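Local atomic coordinates of halogenase PltM (Pseudomonas fluorescens, PDB entry 6BZN), a protein that halogenates phenolic substrates, acting as a chlorinase, brominase and iodinase, probably with FAD as cofactor. Residues 415-420 with 517-522; 165-170 with 196-201. All coordinates share one frame; numbering follows the deposited sequence.

Contact 1. Residues 415-420 with 517-522; sequences VWHRVW and RFILKV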
ATOM      1  N   VAL A 415       7.694   8.692  19.443  1.00 13.16           N
ATOM      2  CA  VAL A 415       7.896   7.392  20.076  1.00 13.20           C
ATOM      3  C   VAL A 415       7.188   6.293  19.262  1.00 12.75           C
ATOM      4  O   VAL A 415       7.783   5.260  18.937  1.00 11.97           O
ATOM      5  CB  VAL A 415       7.418   7.355  21.547  1.00 13.73           C
ATOM      6  CG1 VAL A 415       7.698   5.995  22.136  1.00 14.07           C
ATOM      7  CG2 VAL A 415       8.151   8.409  22.388  1.00 14.24           C
ATOM      8  N   TRP A 416       5.924   6.545  18.925  1.00 12.67           N
ATOM      9  CA  TRP A 416       5.115   5.559  18.196  1.00 12.59           C
ATOM     10  C   TRP A 416       5.712   5.126  16.851  1.00 12.73           C
ATOM     11  O   TRP A 416       5.686   3.935  16.534  1.00 12.92           O
ATOM     12  CB  TRP A 416       3.668   6.045  18.004  1.00 13.04           C
ATOM     13  CG  TRP A 416       2.915   5.206  17.019  1.00 13.12           C
ATOM     14  CD1 TRP A 416       2.647   5.521  15.730  1.00 13.58           C
ATOM     15  CD2 TRP A 416       2.415   3.886  17.226  1.00 13.88           C
ATOM     16  NE1 TRP A 416       1.947   4.507  15.126  1.00 13.65           N
ATOM     17  CE2 TRP A 416       1.805   3.480  16.022  1.00 14.16           C
ATOM     18  CE3 TRP A 416       2.399   3.013  18.320  1.00 14.35           C
ATOM     19  CZ2 TRP A 416       1.189   2.241  15.880  1.00 14.40           C
ATOM     20  CZ3 TRP A 416       1.774   1.782  18.181  1.00 14.63           C
ATOM     21  CH2 TRP A 416       1.184   1.407  16.959  1.00 14.50           C
ATOM     22  N   HIS A 417       6.254   6.062  16.077  1.00 12.80           N
ATOM     23  CA  HIS A 417       6.713   5.731  14.720  1.00 13.09           C
ATOM     24  C   HIS A 417       7.812   4.668  14.713  1.00 12.89           C
ATOM     25  O   HIS A 417       7.938   3.938  13.745  1.00 12.84           O
ATOM     26  CB  HIS A 417       7.075   6.975  13.893  1.00 13.56           C
ATOM     27  CG  HIS A 417       8.537   7.284  13.807  1.00 14.07           C
ATOM     28  ND1 HIS A 417       9.236   7.878  14.837  1.00 14.54           N
ATOM     29  CD2 HIS A 417       9.418   7.148  12.787  1.00 14.78           C
ATOM     30  CE1 HIS A 417      10.490   8.068  14.466  1.00 14.43           C
ATOM     31  NE2 HIS A 417      10.625   7.639  13.223  1.00 15.26           N
ATOM     32  N   ARG A 418       8.553   4.551  15.816  1.00 12.72           N
ATOM     33  CA  ARG A 418       9.583   3.520  15.960  1.00 13.45           C
ATOM     34  C   ARG A 418       9.019   2.111  16.047  1.00 12.97           C
ATOM     35  O   ARG A 418       9.718   1.167  15.720  1.00 13.28           O
ATOM     36  CB  ARG A 418      10.465   3.810  17.188  1.00 13.79           C
ATOM     37  CG  ARG A 418      11.230   5.120  17.062  1.00 14.14           C
ATOM     38  CD  ARG A 418      11.156   5.977  18.321  1.00 14.56           C
ATOM     39  NE  ARG A 418      11.611   7.328  18.007  1.00 15.13           N
ATOM     40  CZ  ARG A 418      12.883   7.708  17.873  1.00 16.17           C
ATOM     41  NH1 ARG A 418      13.894   6.859  18.096  1.00 17.30           N
ATOM     42  NH2 ARG A 418      13.155   8.953  17.512  1.00 16.39           N
ATOM     43  N   VAL A 419       7.767   1.970  16.484  1.00 13.12           N
ATOM     44  CA  VAL A 419       7.074   0.668  16.478  1.00 12.79           C
ATOM     45  C   VAL A 419       6.827   0.226  15.025  1.00 12.48           C
ATOM     46  O   VAL A 419       7.207  -0.882  14.624  1.00 12.28           O
ATOM     47  CB  VAL A 419       5.767   0.721  17.305  1.00 13.22           C
ATOM     48  CG1 VAL A 419       4.977  -0.581  17.212  1.00 13.68           C
ATOM     49  CG2 VAL A 419       6.081   1.034  18.763  1.00 13.57           C
ATOM     50  N   TRP A 420       6.258   1.112  14.222  1.00 12.63           N
ATOM     51  CA  TRP A 420       6.126   0.869  12.778  1.00 12.68           C
ATOM     52  C   TRP A 420       7.492   0.621  12.117  1.00 12.66           C
ATOM     53  O   TRP A 420       7.675  -0.353  11.381  1.00 12.64           O
ATOM     54  CB  TRP A 420       5.432   2.047  12.083  1.00 13.08           C
ATOM     55  CG  TRP A 420       5.679   2.059  10.602  1.00 13.17           C
ATOM     56  CD1 TRP A 420       5.109   1.241   9.670  1.00 13.79           C
ATOM     57  CD2 TRP A 420       6.583   2.901   9.897  1.00 13.53           C
ATOM     58  NE1 TRP A 420       5.610   1.524   8.423  1.00 14.00           N
ATOM     59  CE2 TRP A 420       6.517   2.540   8.535  1.00 13.71           C
ATOM     60  CE3 TRP A 420       7.453   3.938  10.285  1.00 13.66           C
ATOM     61  CZ2 TRP A 420       7.282   3.172   7.555  1.00 14.08           C
ATOM     62  CZ3 TRP A 420       8.205   4.570   9.315  1.00 13.83           C
ATOM     63  CH2 TRP A 420       8.124   4.182   7.963  1.00 14.24           C
ATOM     64  N   ARG A 517      15.619  12.015  15.829  1.00 18.91           N
ATOM     65  CA  ARG A 517      14.396  11.989  15.021  1.00 18.23           C
ATOM     66  C   ARG A 517      14.565  11.506  13.575  1.00 18.15           C
ATOM     67  O   ARG A 517      13.586  11.431  12.829  1.00 18.36           O
ATOM     68  CB  ARG A 517      13.777  13.376  15.046  1.00 17.27           C
ATOM     69  CG  ARG A 517      13.277  13.703  16.431  1.00 17.25           C
ATOM     70  CD  ARG A 517      12.641  15.066  16.576  1.00 16.87           C
ATOM     71  NE  ARG A 517      13.567  16.195  16.516  1.00 17.13           N
ATOM     72  CZ  ARG A 517      13.794  16.969  15.447  1.00 17.20           C
ATOM     73  NH1 ARG A 517      13.225  16.724  14.270  1.00 16.69           N
ATOM     74  NH2 ARG A 517      14.637  18.003  15.539  1.00 16.98           N
ATOM     75  N   PHE A 518      15.796  11.194  13.191  1.00 17.14           N
ATOM     76  CA  PHE A 518      16.137  10.748  11.851  1.00 17.36           C
ATOM     77  C   PHE A 518      16.963   9.490  11.989  1.00 18.59           C
ATOM     78  O   PHE A 518      18.195   9.518  11.905  1.00 20.53           O
ATOM     79  CB  PHE A 518      16.920  11.840  11.116  1.00 17.57           C
ATOM     80  CG  PHE A 518      16.209  13.154  11.084  1.00 17.25           C
ATOM     81  CD1 PHE A 518      15.092  13.321  10.276  1.00 17.30           C
ATOM     82  CD2 PHE A 518      16.623  14.214  11.873  1.00 17.22           C
ATOM     83  CE1 PHE A 518      14.405  14.515  10.253  1.00 17.27           C
ATOM     84  CE2 PHE A 518      15.946  15.424  11.842  1.00 17.33           C
ATOM     85  CZ  PHE A 518      14.833  15.573  11.038  1.00 17.63           C
ATOM     86  N   ILE A 519      16.268   8.386  12.214  1.00 17.69           N
ATOM     87  CA  ILE A 519      16.905   7.096  12.465  1.00 18.43           C
ATOM     88  C   ILE A 519      17.564   6.564  11.195  1.00 19.12           C
ATOM     89  O   ILE A 519      16.882   6.347  10.195  1.00 18.53           O
ATOM     90  CB  ILE A 519      15.874   6.081  12.995  1.00 18.08           C
ATOM     91  CG1 ILE A 519      15.368   6.537  14.369  1.00 18.36           C
ATOM     92  CG2 ILE A 519      16.464   4.680  13.070  1.00 18.04           C
ATOM     93  CD1 ILE A 519      14.058   5.899  14.780  1.00 18.61           C
ATOM     94  N   LEU A 520      18.876   6.334  11.249  1.00 19.85           N
ATOM     95  CA  LEU A 520      19.646   5.911  10.064  1.00 21.74           C
ATOM     96  C   LEU A 520      19.792   4.401  10.003  1.00 22.77           C
ATOM     97  O   LEU A 520      19.773   3.718  11.030  1.00 20.75           O
ATOM     98  CB  LEU A 520      21.039   6.557  10.067  1.00 22.92           C
ATOM     99  CG  LEU A 520      21.110   8.073  10.224  1.00 23.46           C
ATOM    100  CD1 LEU A 520      22.565   8.530  10.219  1.00 24.03           C
ATOM    101  CD2 LEU A 520      20.336   8.796   9.125  1.00 24.38           C
ATOM    102  N   LYS A 521      19.929   3.882   8.786  1.00 24.71           N
ATOM    103  CA  LYS A 521      20.223   2.469   8.582  1.00 27.88           C
ATOM    104  C   LYS A 521      21.639   2.111   9.016  1.00 29.43           C
ATOM    105  O   LYS A 521      22.488   2.994   9.195  1.00 26.29           O
ATOM    106  CB  LYS A 521      20.074   2.058   7.111  1.00 29.46           C
ATOM    107  CG  LYS A 521      18.774   1.353   6.774  1.00 30.53           C
ATOM    108  CD  LYS A 521      17.647   2.312   6.497  1.00 31.14           C
ATOM    109  CE  LYS A 521      16.531   1.660   5.685  1.00 31.46           C
ATOM    110  NZ  LYS A 521      15.690   0.768   6.532  1.00 31.33           N
ATOM    111  N   VAL A 522      21.826   0.793   9.149  1.00 32.61           N
ATOM    112  CA  VAL A 522      23.082   0.073   9.406  1.00 38.16           C
ATOM    113  C   VAL A 522      23.346   0.016  10.895  1.00 40.21           C
ATOM    114  O   VAL A 522      22.940  -0.953  11.536  1.00 41.46           O
ATOM    115  CB  VAL A 522      24.303   0.568   8.580  1.00 40.97           C
ATOM    116  CG1 VAL A 522      25.564  -0.228   8.926  1.00 43.47           C
ATOM    117  CG2 VAL A 522      24.024   0.399   7.095  1.00 41.20           C
TER
HETATM  118  O   HOH W   1      13.200   8.561  12.199  1.00 14.24           O
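The terminal methyl of Ile519 touches both Arg418 and, more loosely, His417, and these van der Waals touches make up most of the direct contact. Ile519 CD1 lies over one face of the Arg418 guanidinium, 3.4 Å above its plane and displaced toward the rim, with Arg418 NH1 the closest atom at 3.5 Å. The methyl also meets the aliphatic part, Arg418 CG to Ile519 CD1 being 3.7 Å; the bend at chi2 (134°) then directs the rest of the chain, so that the guanidinium lies beside the same methyl. The His417 ring meets this methyl obliquely, 4.2 Å separating His417 NE2 from Ile519 CD1. Both helix residues belong to the long helix 410-441, in the helical C-terminal part of the halogenase, and the chain's final loop is laid along it, far from the annotated flavin sites.

The polar link across is made by one water. It lies in the plane of the His417 ring, 2.9 Å from His417 NE2, gives a proton to Arg517 O and receives one from Ile519 N (3.1 Å). His417 ND1 is held by Asn414 O, so the ring is gripped at both nitrogens.

The guanidinium has its own partners: Arg418 NH1 bonds Tyr511 O, while Arg418 NH2 bonds Asn414 OD1 and Asn516 O. With a leucine in place of Arg418, the carbonyls of Tyr511 and Asn516 would probably lose these donors, and the Ile519 methyl the flat group beneath it. On the loop side, the Arg517 side chain touches Phe410 and Asn414 of the same helix, and its NH1 bonds Leu126 O.

Contact 2. Residues 165-170 with 196-201; sequences ESISLN and GSPLSR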
ATOM      1  N   GLU A 165     -22.214  -8.855 -17.156  1.00 27.77           N
ATOM      2  CA  GLU A 165     -23.634  -9.006 -16.837  1.00 28.50           C
ATOM      3  C   GLU A 165     -23.896  -9.973 -15.692  1.00 25.16           C
ATOM      4  O   GLU A 165     -24.790  -9.744 -14.898  1.00 25.29           O
ATOM      5  CB  GLU A 165     -24.402  -9.436 -18.078  1.00 32.52           C
ATOM      6  CG  GLU A 165     -24.301  -8.394 -19.187  1.00 37.16           C
ATOM      7  CD  GLU A 165     -25.475  -8.418 -20.137  1.00 40.64           C
ATOM      8  OE1 GLU A 165     -25.854  -7.321 -20.612  1.00 44.73           O
ATOM      9  OE2 GLU A 165     -26.009  -9.524 -20.401  1.00 43.14           O
ATOM     10  N   SER A 166     -23.120 -11.048 -15.615  1.00 22.14           N
ATOM     11  CA  SER A 166     -23.186 -11.960 -14.473  1.00 21.00           C
ATOM     12  C   SER A 166     -21.946 -12.832 -14.404  1.00 18.98           C
ATOM     13  O   SER A 166     -21.248 -13.029 -15.408  1.00 18.11           O
ATOM     14  CB  SER A 166     -24.412 -12.859 -14.583  1.00 21.57           C
ATOM     15  OG  SER A 166     -24.331 -13.626 -15.761  1.00 22.56           O
ATOM     16  N   ILE A 167     -21.673 -13.335 -13.210  1.00 17.41           N
ATOM     17  CA  ILE A 167     -20.586 -14.274 -12.979  1.00 17.56           C
ATOM     18  C   ILE A 167     -21.185 -15.490 -12.294  1.00 17.80           C
ATOM     19  O   ILE A 167     -21.697 -15.376 -11.175  1.00 18.26           O
ATOM     20  CB  ILE A 167     -19.473 -13.660 -12.095  1.00 17.32           C
ATOM     21  CG1 ILE A 167     -18.899 -12.403 -12.762  1.00 17.66           C
ATOM     22  CG2 ILE A 167     -18.358 -14.666 -11.862  1.00 17.09           C
ATOM     23  CD1 ILE A 167     -18.038 -11.544 -11.847  1.00 17.65           C
ATOM     24  N   SER A 168     -21.134 -16.638 -12.969  1.00 17.80           N
ATOM     25  CA  SER A 168     -21.669 -17.884 -12.413  1.00 19.18           C
ATOM     26  C   SER A 168     -20.527 -18.744 -11.923  1.00 17.91           C
ATOM     27  O   SER A 168     -19.558 -18.959 -12.638  1.00 17.45           O
ATOM     28  CB  SER A 168     -22.506 -18.635 -13.461  1.00 20.46           C
ATOM     29  OG  SER A 168     -23.627 -17.838 -13.822  1.00 24.47           O
ATOM     30  N   LEU A 169     -20.639 -19.226 -10.694  1.00 17.60           N
ATOM     31  CA  LEU A 169     -19.622 -20.067 -10.099  1.00 18.56           C
ATOM     32  C   LEU A 169     -20.207 -21.472  -9.995  1.00 19.57           C
ATOM     33  O   LEU A 169     -21.160 -21.693  -9.256  1.00 19.56           O
ATOM     34  CB  LEU A 169     -19.228 -19.524  -8.731  1.00 18.33           C
ATOM     35  CG  LEU A 169     -18.662 -18.101  -8.691  1.00 18.73           C
ATOM     36  CD1 LEU A 169     -18.596 -17.603  -7.253  1.00 18.58           C
ATOM     37  CD2 LEU A 169     -17.287 -18.049  -9.348  1.00 18.95           C
ATOM     38  N   ASN A 170     -19.656 -22.407 -10.759  1.00 22.06           N
ATOM     39  CA  ASN A 170     -20.231 -23.754 -10.888  1.00 24.10           C
ATOM     40  C   ASN A 170     -19.234 -24.733 -10.320  1.00 23.70           C
ATOM     41  O   ASN A 170     -18.101 -24.357 -10.050  1.00 23.02           O
ATOM     42  CB  ASN A 170     -20.511 -24.077 -12.368  1.00 24.87           C
ATOM     43  CG  ASN A 170     -21.227 -22.941 -13.091  1.00 28.53           C
ATOM     44  OD1 ASN A 170     -20.747 -22.424 -14.117  1.00 31.21           O
ATOM     45  ND2 ASN A 170     -22.380 -22.542 -12.565  1.00 27.11           N
ATOM     46  N   GLY A 196     -14.858  -1.614  -6.173  1.00 38.84           N
ATOM     47  CA  GLY A 196     -15.879  -2.143  -7.091  1.00 38.34           C
ATOM     48  C   GLY A 196     -15.830  -3.637  -7.409  1.00 37.34           C
ATOM     49  O   GLY A 196     -16.412  -4.076  -8.395  1.00 35.10           O
ATOM     50  N   SER A 197     -15.147  -4.421  -6.582  1.00 37.59           N
ATOM     51  CA  SER A 197     -15.120  -5.888  -6.710  1.00 37.33           C
ATOM     52  C   SER A 197     -16.536  -6.489  -6.925  1.00 39.80           C
ATOM     53  O   SER A 197     -17.331  -6.526  -5.983  1.00 40.69           O
ATOM     54  CB  SER A 197     -14.478  -6.487  -5.454  1.00 36.11           C
ATOM     55  OG  SER A 197     -14.717  -7.883  -5.341  1.00 35.67           O
ATOM     56  N   PRO A 198     -16.851  -6.951  -8.157  1.00 39.87           N
ATOM     57  CA  PRO A 198     -18.197  -7.493  -8.424  1.00 39.16           C
ATOM     58  C   PRO A 198     -18.424  -8.883  -7.805  1.00 37.40           C
ATOM     59  O   PRO A 198     -19.579  -9.258  -7.532  1.00 36.35           O
ATOM     60  CB  PRO A 198     -18.243  -7.562  -9.950  1.00 40.25           C
ATOM     61  CG  PRO A 198     -16.826  -7.844 -10.323  1.00 40.78           C
ATOM     62  CD  PRO A 198     -15.972  -7.075  -9.342  1.00 39.40           C
ATOM     63  N   LEU A 199     -17.335  -9.627  -7.582  1.00 34.04           N
ATOM     64  CA  LEU A 199     -17.387 -10.852  -6.805  1.00 32.43           C
ATOM     65  C   LEU A 199     -17.641 -10.540  -5.369  1.00 30.66           C
ATOM     66  O   LEU A 199     -18.394 -11.240  -4.729  1.00 29.05           O
ATOM     67  CB  LEU A 199     -16.093 -11.674  -6.889  1.00 32.42           C
ATOM     68  CG  LEU A 199     -15.951 -12.570  -8.106  1.00 30.95           C
ATOM     69  CD1 LEU A 199     -14.613 -13.256  -8.046  1.00 31.16           C
ATOM     70  CD2 LEU A 199     -17.074 -13.596  -8.147  1.00 31.14           C
ATOM     71  N   SER A 200     -16.994  -9.501  -4.843  1.00 29.30           N
ATOM     72  CA  SER A 200     -17.235  -9.148  -3.469  1.00 29.10           C
ATOM     73  C   SER A 200     -18.709  -8.817  -3.273  1.00 26.22           C
ATOM     74  O   SER A 200     -19.320  -9.314  -2.328  1.00 28.29           O
ATOM     75  CB  SER A 200     -16.362  -7.986  -2.983  1.00 30.16           C
ATOM     76  OG  SER A 200     -16.723  -7.620  -1.659  1.00 32.46           O
ATOM     77  N   ARG A 201     -19.283  -8.018  -4.170  1.00 25.99           N
ATOM     78  CA  ARG A 201     -20.704  -7.641  -4.051  1.00 25.92           C
ATOM     79  C   ARG A 201     -21.593  -8.878  -4.114  1.00 22.67           C
ATOM     80  O   ARG A 201     -22.472  -9.055  -3.272  1.00 23.27           O
ATOM     81  CB  ARG A 201     -21.116  -6.627  -5.129  1.00 28.73           C
ATOM     82  CG  ARG A 201     -20.438  -5.266  -5.012  1.00 31.73           C
ATOM     83  CD  ARG A 201     -21.077  -4.218  -5.914  1.00 34.31           C
ATOM     84  NE  ARG A 201     -21.101  -4.645  -7.318  1.00 36.85           N
ATOM     85  CZ  ARG A 201     -20.298  -4.220  -8.306  1.00 39.35           C
ATOM     86  NH1 ARG A 201     -19.346  -3.298  -8.117  1.00 40.12           N
ATOM     87  NH2 ARG A 201     -20.460  -4.733  -9.528  1.00 40.52           N
TER
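Ile167 reaches from its strand onto the first turn of helix 198-203 and meets two residues there with separate branches. Its CG2 touches Leu199 CD2 at 4.1 Å, the two side chains crossing at about a right angle. The other branch, with CG1 anti to the carbonyl carbon (chi1 -59°) and then extended, brings Ile167 CD1 to 4.2 Å from Pro198 CG. One strand residue thus spans the proline ring and the leucine branch, and Ile189 of strand 188-191 packs against both Ile167 and Leu199. Beside this closer part, the backbone oxygen of Ile167 accepts a hydrogen bond from Gln202 NE2, one turn further along the helix.

Toward Leu169 the fit slackens. That residue points to the same side of the strand as Ile167, but its CD1 stands 4.4 Å from Leu199 CD2, and Phe336 touches both leucines. The more open flank belongs to Gly196 and Arg201. Arg201 bends back over the start of its own helix, with Pro198 CA 3.7 Å above one face of its guanidinium, offset toward the rim.

At the far end of the strand, Glu165 and Ser166 both face Ala177 in a classic beta bulge. Gly196 and Arg201 contribute to different FAD sites seen in crystals of this protein, neither of them occupied here. Strand 164-170 opens a three-stranded antiparallel meander that comes, in sequence, between strands 157-159 and 188-191 of the parallel sheet, as in the Rossmann-type FAD-binding domain of flavin-dependent monooxygenases and halogenases.

How the contacts relate
From the N terminus, strands 24-29 and 49-52 are laid down in the parallel sheet before contact 2 opens at 165-170. Its loop is short: the rest of the antiparallel meander and strand 188-191 follow, and 196-201 closes it by returning helix 198-203 to the meander. The chain then runs through most of the seven-stranded mixed sheet and a largely helical region before contact 1 opens at 415-420. That wider loop, rich in helix, closes only with the last residues, tying the chain's end to helix 410-441. The two loops follow in series, neither nesting nor crossing. They occupy opposite sides of the molecule's centre, with their own centres 43 Å apart.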